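Local structure of imidazoleglycerol-phosphate dehydratase (Pyrococcus furiosus, 5DNX) at the 5LD site. The protein catalyses the dehydration of imidazoleglycerol phosphate to imidazoleacetol phosphate, the sixth step of histidine biosynthesis. Sequence-based numbering; all coordinates share one arbitrary frame. Chains: chain A/B/C, Imidazoleglycerol-phosphate dehydratase.

The 5LD site. Residues chain A 29, 84, 145-146, 149, 153; chain B 7, 52-53, 56, 121; chain C 76, 98, 171-173. With 5LD ([(2R)-2-hydroxy-3-(1H-1,2,4-triazol-1-yl)propyl]phosphonic acid), chain F; MN (manganese (II) ion), chain D; MN (manganese (II) ion), chain E.
This is the di-manganese active site of the imidazoleglycerol-phosphate dehydratase family, assembled from three chains of the 24-subunit assembly. Histidine-rich HHXXE motifs from helix 144-162 of chain A and helix 51-69 of chain B face each other across the triazole of the triazole-phosphonate inhibitor (R)-C348 (5LD). In each motif the first histidine has CG anti to its backbone N (chi1 -173° in A:His145, -180° in B:His52), whereas the second has CG beside it; the neighbouring rings therefore diverge and serve different metals. A:His145 and B:His52 cross obliquely. Triazole N4 binds MN (chain D) and N1 binds MN (chain E), so the ring bridges ions 6.5 Å apart. Both metals are near octahedral: A:His146, B:His52, B:Glu56, B:Glu121 and a water also bind the first, and A:His29, A:His145, A:Glu149, B:His53 and the ligand hydroxyl O13 also bind the second. The hydroxyl's attachment is thus a chelate with N1. B:His53 and A:His29 meet tip to tip, and B:Glu7 OE1 lies 3.4 Å above the centre of the B:His53 ring. The other B:Glu7 oxygen, OE2, approaches O13 at 2.9 Å, while A:Glu149 OE2 is 2.8 Å from O13; with one hydroxyl proton to share, one carboxylate may be protonated. The extended A:Met84 brings methyl CE over the triazole face, 3.2 Å from its centroid, a CH-pi contact. Chain C supplies most of the phosphonate grip. C:Arg76 reaches in extended and C:Arg98 bends at chi3 (-67°), yet both bind end-on through NH1 and NH2, with their acceptors in the guanidinium planes. Phosphonate O10 accepts from both NH2 groups and, at 2.8 Å, from A:Lys153 NZ. C:Ser171 OG donates to O12 (2.6 Å), and C:Lys173, turned at chi4, brings NZ to O11 (2.7 Å). The two guanidinium and two lysine groups would be expected to favour the doubly ionised phosphonate.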
loop_
_atom_site.group_PDB
_atom_site.type_symbol
_atom_site.label_atom_id
_atom_site.label_comp_id
_atom_site.label_asym_id
_atom_site.label_seq_id
_atom_site.Cartn_x
_atom_site.Cartn_y
_atom_site.Cartn_z
ATOM N N HIS A 29 12.831 30.459 35.495
ATOM C CA HIS A 29 11.540 30.862 34.979
ATOM C C HIS A 29 10.473 29.783 35.229
ATOM O O HIS A 29 9.367 30.093 35.672
ATOM C CB HIS A 29 11.639 31.171 33.488
ATOM C CG HIS A 29 10.365 31.643 32.870
ATOM N ND1 HIS A 29 9.536 32.560 33.487
ATOM C CD2 HIS A 29 9.816 31.395 31.662
ATOM C CE1 HIS A 29 8.511 32.822 32.702
ATOM N NE2 HIS A 29 8.661 32.134 31.584
ATOM N N MET A 84 -1.757 27.725 27.176
ATOM C CA MET A 84 -0.819 28.818 26.998
ATOM C C MET A 84 -0.648 29.060 25.513
ATOM O O MET A 84 0.068 28.323 24.843
ATOM C CB MET A 84 0.520 28.552 27.686
ATOM C CG MET A 84 1.351 29.823 27.681
ATOM S SD MET A 84 2.937 29.708 28.521
ATOM C CE MET A 84 3.512 31.343 28.114
ATOM N N HIS A 145 8.317 26.401 24.457
ATOM C CA HIS A 145 8.227 27.234 25.666
ATOM C C HIS A 145 6.793 27.202 26.200
ATOM O O HIS A 145 6.584 27.033 27.402
ATOM C CB HIS A 145 8.669 28.635 25.292
ATOM C CG HIS A 145 8.804 29.609 26.421
ATOM N ND1 HIS A 145 9.839 30.515 26.447
ATOM C CD2 HIS A 145 7.996 29.927 27.459
ATOM C CE1 HIS A 145 9.684 31.338 27.471
ATOM N NE2 HIS A 145 8.577 30.995 28.105
ATOM N N HIS A 146 5.807 27.361 25.317
ATOM C CA HIS A 146 4.401 27.328 25.766
ATOM C C HIS A 146 4.017 25.980 26.378
ATOM O O HIS A 146 3.342 25.915 27.402
ATOM C CB HIS A 146 3.475 27.656 24.624
ATOM C CG HIS A 146 3.643 29.044 24.079
ATOM N ND1 HIS A 146 3.201 29.383 22.825
ATOM C CD2 HIS A 146 4.271 30.141 24.565
ATOM C CE1 HIS A 146 3.482 30.651 22.580
ATOM N NE2 HIS A 146 4.147 31.129 23.609
ATOM N N GLU A 149 6.162 25.532 29.765
ATOM C CA GLU A 149 5.681 26.462 30.779
ATOM C C GLU A 149 4.255 26.095 31.211
ATOM O O GLU A 149 3.948 26.167 32.392
ATOM C CB GLU A 149 5.773 27.903 30.321
ATOM C CG GLU A 149 5.413 28.890 31.424
ATOM C CD GLU A 149 5.661 30.333 31.069
ATOM O OE1 GLU A 149 6.347 30.647 30.064
ATOM O OE2 GLU A 149 5.142 31.165 31.826
ATOM N N LYS A 153 3.225 25.533 35.081
ATOM C CA LYS A 153 2.046 26.223 35.608
ATOM C C LYS A 153 1.031 25.195 36.115
ATOM O O LYS A 153 0.468 25.337 37.220
ATOM C CB LYS A 153 1.392 27.088 34.533
ATOM C CG LYS A 153 2.139 28.350 34.127
ATOM C CD LYS A 153 1.406 29.016 32.947
ATOM C CE LYS A 153 1.899 30.440 32.686
ATOM N NZ LYS A 153 1.412 30.984 31.382
ATOM N N GLU B 7 9.895 40.479 32.836
ATOM C CA GLU B 7 10.712 39.707 31.893
ATOM C C GLU B 7 11.555 40.585 30.972
ATOM O O GLU B 7 12.687 40.230 30.646
ATOM C CB GLU B 7 9.805 38.831 31.009
ATOM C CG GLU B 7 9.017 37.825 31.829
ATOM C CD GLU B 7 7.917 37.076 31.049
ATOM O OE1 GLU B 7 7.547 37.456 29.910
ATOM O OE2 GLU B 7 7.384 36.123 31.652
ATOM N N HIS B 52 12.757 34.090 23.925
ATOM C CA HIS B 52 11.348 34.071 23.523
ATOM C C HIS B 52 10.614 35.301 24.026
ATOM O O HIS B 52 9.844 35.900 23.279
ATOM C CB HIS B 52 10.711 32.824 24.051
ATOM C CG HIS B 52 9.255 32.624 23.735
ATOM N ND1 HIS B 52 8.784 31.396 23.316
ATOM C CD2 HIS B 52 8.158 33.401 23.918
ATOM C CE1 HIS B 52 7.468 31.437 23.220
ATOM N NE2 HIS B 52 7.064 32.640 23.586
ATOM N N HIS B 53 10.843 35.672 25.275
ATOM C CA HIS B 53 10.179 36.837 25.845
ATOM C C HIS B 53 10.581 38.099 25.095
ATOM O O HIS B 53 9.747 38.958 24.829
ATOM C CB HIS B 53 10.506 36.977 27.323
ATOM C CG HIS B 53 10.038 35.834 28.156
ATOM N ND1 HIS B 53 10.545 35.586 29.411
ATOM C CD2 HIS B 53 9.060 34.914 27.956
ATOM C CE1 HIS B 53 9.926 34.544 29.940
ATOM N NE2 HIS B 53 9.019 34.123 29.079
ATOM N N GLU B 56 8.855 38.030 21.357
ATOM C CA GLU B 56 7.455 38.318 21.550
ATOM C C GLU B 56 7.202 39.776 21.967
ATOM O O GLU B 56 6.357 40.445 21.396
ATOM C CB GLU B 56 6.910 37.395 22.630
ATOM C CG GLU B 56 5.467 37.674 22.960
ATOM C CD GLU B 56 4.775 36.510 23.606
ATOM O OE1 GLU B 56 5.391 35.442 23.727
ATOM O OE2 GLU B 56 3.613 36.690 23.977
ATOM N N GLU B 121 6.620 33.855 17.384
ATOM C CA GLU B 121 6.285 34.671 18.535
ATOM C C GLU B 121 6.444 36.174 18.288
ATOM O O GLU B 121 5.655 36.951 18.805
ATOM C CB GLU B 121 7.033 34.199 19.758
ATOM C CG GLU B 121 6.457 32.854 20.249
ATOM C CD GLU B 121 4.967 32.898 20.543
ATOM O OE1 GLU B 121 4.536 33.460 21.595
ATOM O OE2 GLU B 121 4.217 32.366 19.683
ATOM N N ARG C 76 -8.289 34.704 36.013
ATOM C CA ARG C 76 -7.564 34.558 34.735
ATOM C C ARG C 76 -7.856 33.239 34.001
ATOM O O ARG C 76 -8.188 33.239 32.827
ATOM C CB ARG C 76 -6.050 34.760 34.886
ATOM C CG ARG C 76 -5.291 34.629 33.585
ATOM C CD ARG C 76 -3.799 34.770 33.767
ATOM N NE ARG C 76 -3.126 34.420 32.518
ATOM C CZ ARG C 76 -1.812 34.411 32.335
ATOM N NH1 ARG C 76 -0.966 34.765 33.310
ATOM N NH2 ARG C 76 -1.329 34.042 31.145
ATOM N N ARG C 98 -3.758 37.980 25.189
ATOM C CA ARG C 98 -3.152 37.472 23.969
ATOM C C ARG C 98 -4.220 36.794 23.142
ATOM O O ARG C 98 -4.388 35.599 23.263
ATOM C CB ARG C 98 -2.012 36.485 24.258
ATOM C CG ARG C 98 -0.797 37.101 24.904
ATOM C CD ARG C 98 0.358 36.121 25.019
ATOM N NE ARG C 98 0.112 35.010 25.943
ATOM C CZ ARG C 98 0.556 34.920 27.207
ATOM N NH1 ARG C 98 1.305 35.881 27.761
ATOM N NH2 ARG C 98 0.264 33.843 27.929
ATOM N N SER C 171 -0.082 36.747 37.089
ATOM C CA SER C 171 0.965 36.528 36.087
ATOM C C SER C 171 2.306 36.690 36.745
ATOM O O SER C 171 2.505 37.637 37.487
ATOM C CB SER C 171 0.845 37.515 34.925
ATOM O OG SER C 171 1.930 37.382 34.023
ATOM N N THR C 172 3.246 35.800 36.429
ATOM C CA THR C 172 4.617 35.925 36.938
ATOM C C THR C 172 5.332 37.141 36.382
ATOM O O THR C 172 6.304 37.593 36.963
ATOM C CB THR C 172 5.492 34.688 36.643
ATOM O OG1 THR C 172 5.525 34.438 35.232
ATOM C CG2 THR C 172 4.926 33.478 37.361
ATOM N N LYS C 173 4.871 37.672 35.261
ATOM C CA LYS C 173 5.527 38.825 34.682
ATOM C C LYS C 173 5.074 40.144 35.294
ATOM O O LYS C 173 5.607 41.179 34.939
ATOM C CB LYS C 173 5.429 38.816 33.169
ATOM C CG LYS C 173 4.110 39.241 32.559
ATOM C CD LYS C 173 4.110 38.952 31.059
ATOM C CE LYS C 173 2.791 39.377 30.430
ATOM N NZ LYS C 173 1.589 38.687 30.959
HETATM O O10 5LD F . 1.659 33.635 30.676
HETATM P P9 5LD F . 2.259 34.891 31.323
HETATM O O11 5LD F . 2.105 36.086 30.411
HETATM O O12 5LD F . 1.719 35.147 32.704
HETATM C C8 5LD F . 4.037 34.596 31.575
HETATM C C7 5LD F . 4.837 33.958 30.428
HETATM O O13 5LD F . 6.164 33.640 30.896
HETATM C C6 5LD F . 4.996 34.898 29.238
HETATM N N2 5LD F . 5.264 34.177 27.988
HETATM N N1 5LD F . 6.269 33.214 27.961
HETATM C C5 5LD F . 6.257 32.761 26.706
HETATM N N4 5LD F . 5.311 33.398 25.973
HETATM C C3 5LD F . 4.721 34.305 26.796
HETATM MN MN MN D . 4.906 33.308 23.718
HETATM MN MN MN E . 7.568 32.382 29.619
HETATM O O HOH W 1 2.878 34.146 24.191
HETATM O O HOH W 2 2.247 33.539 34.735
#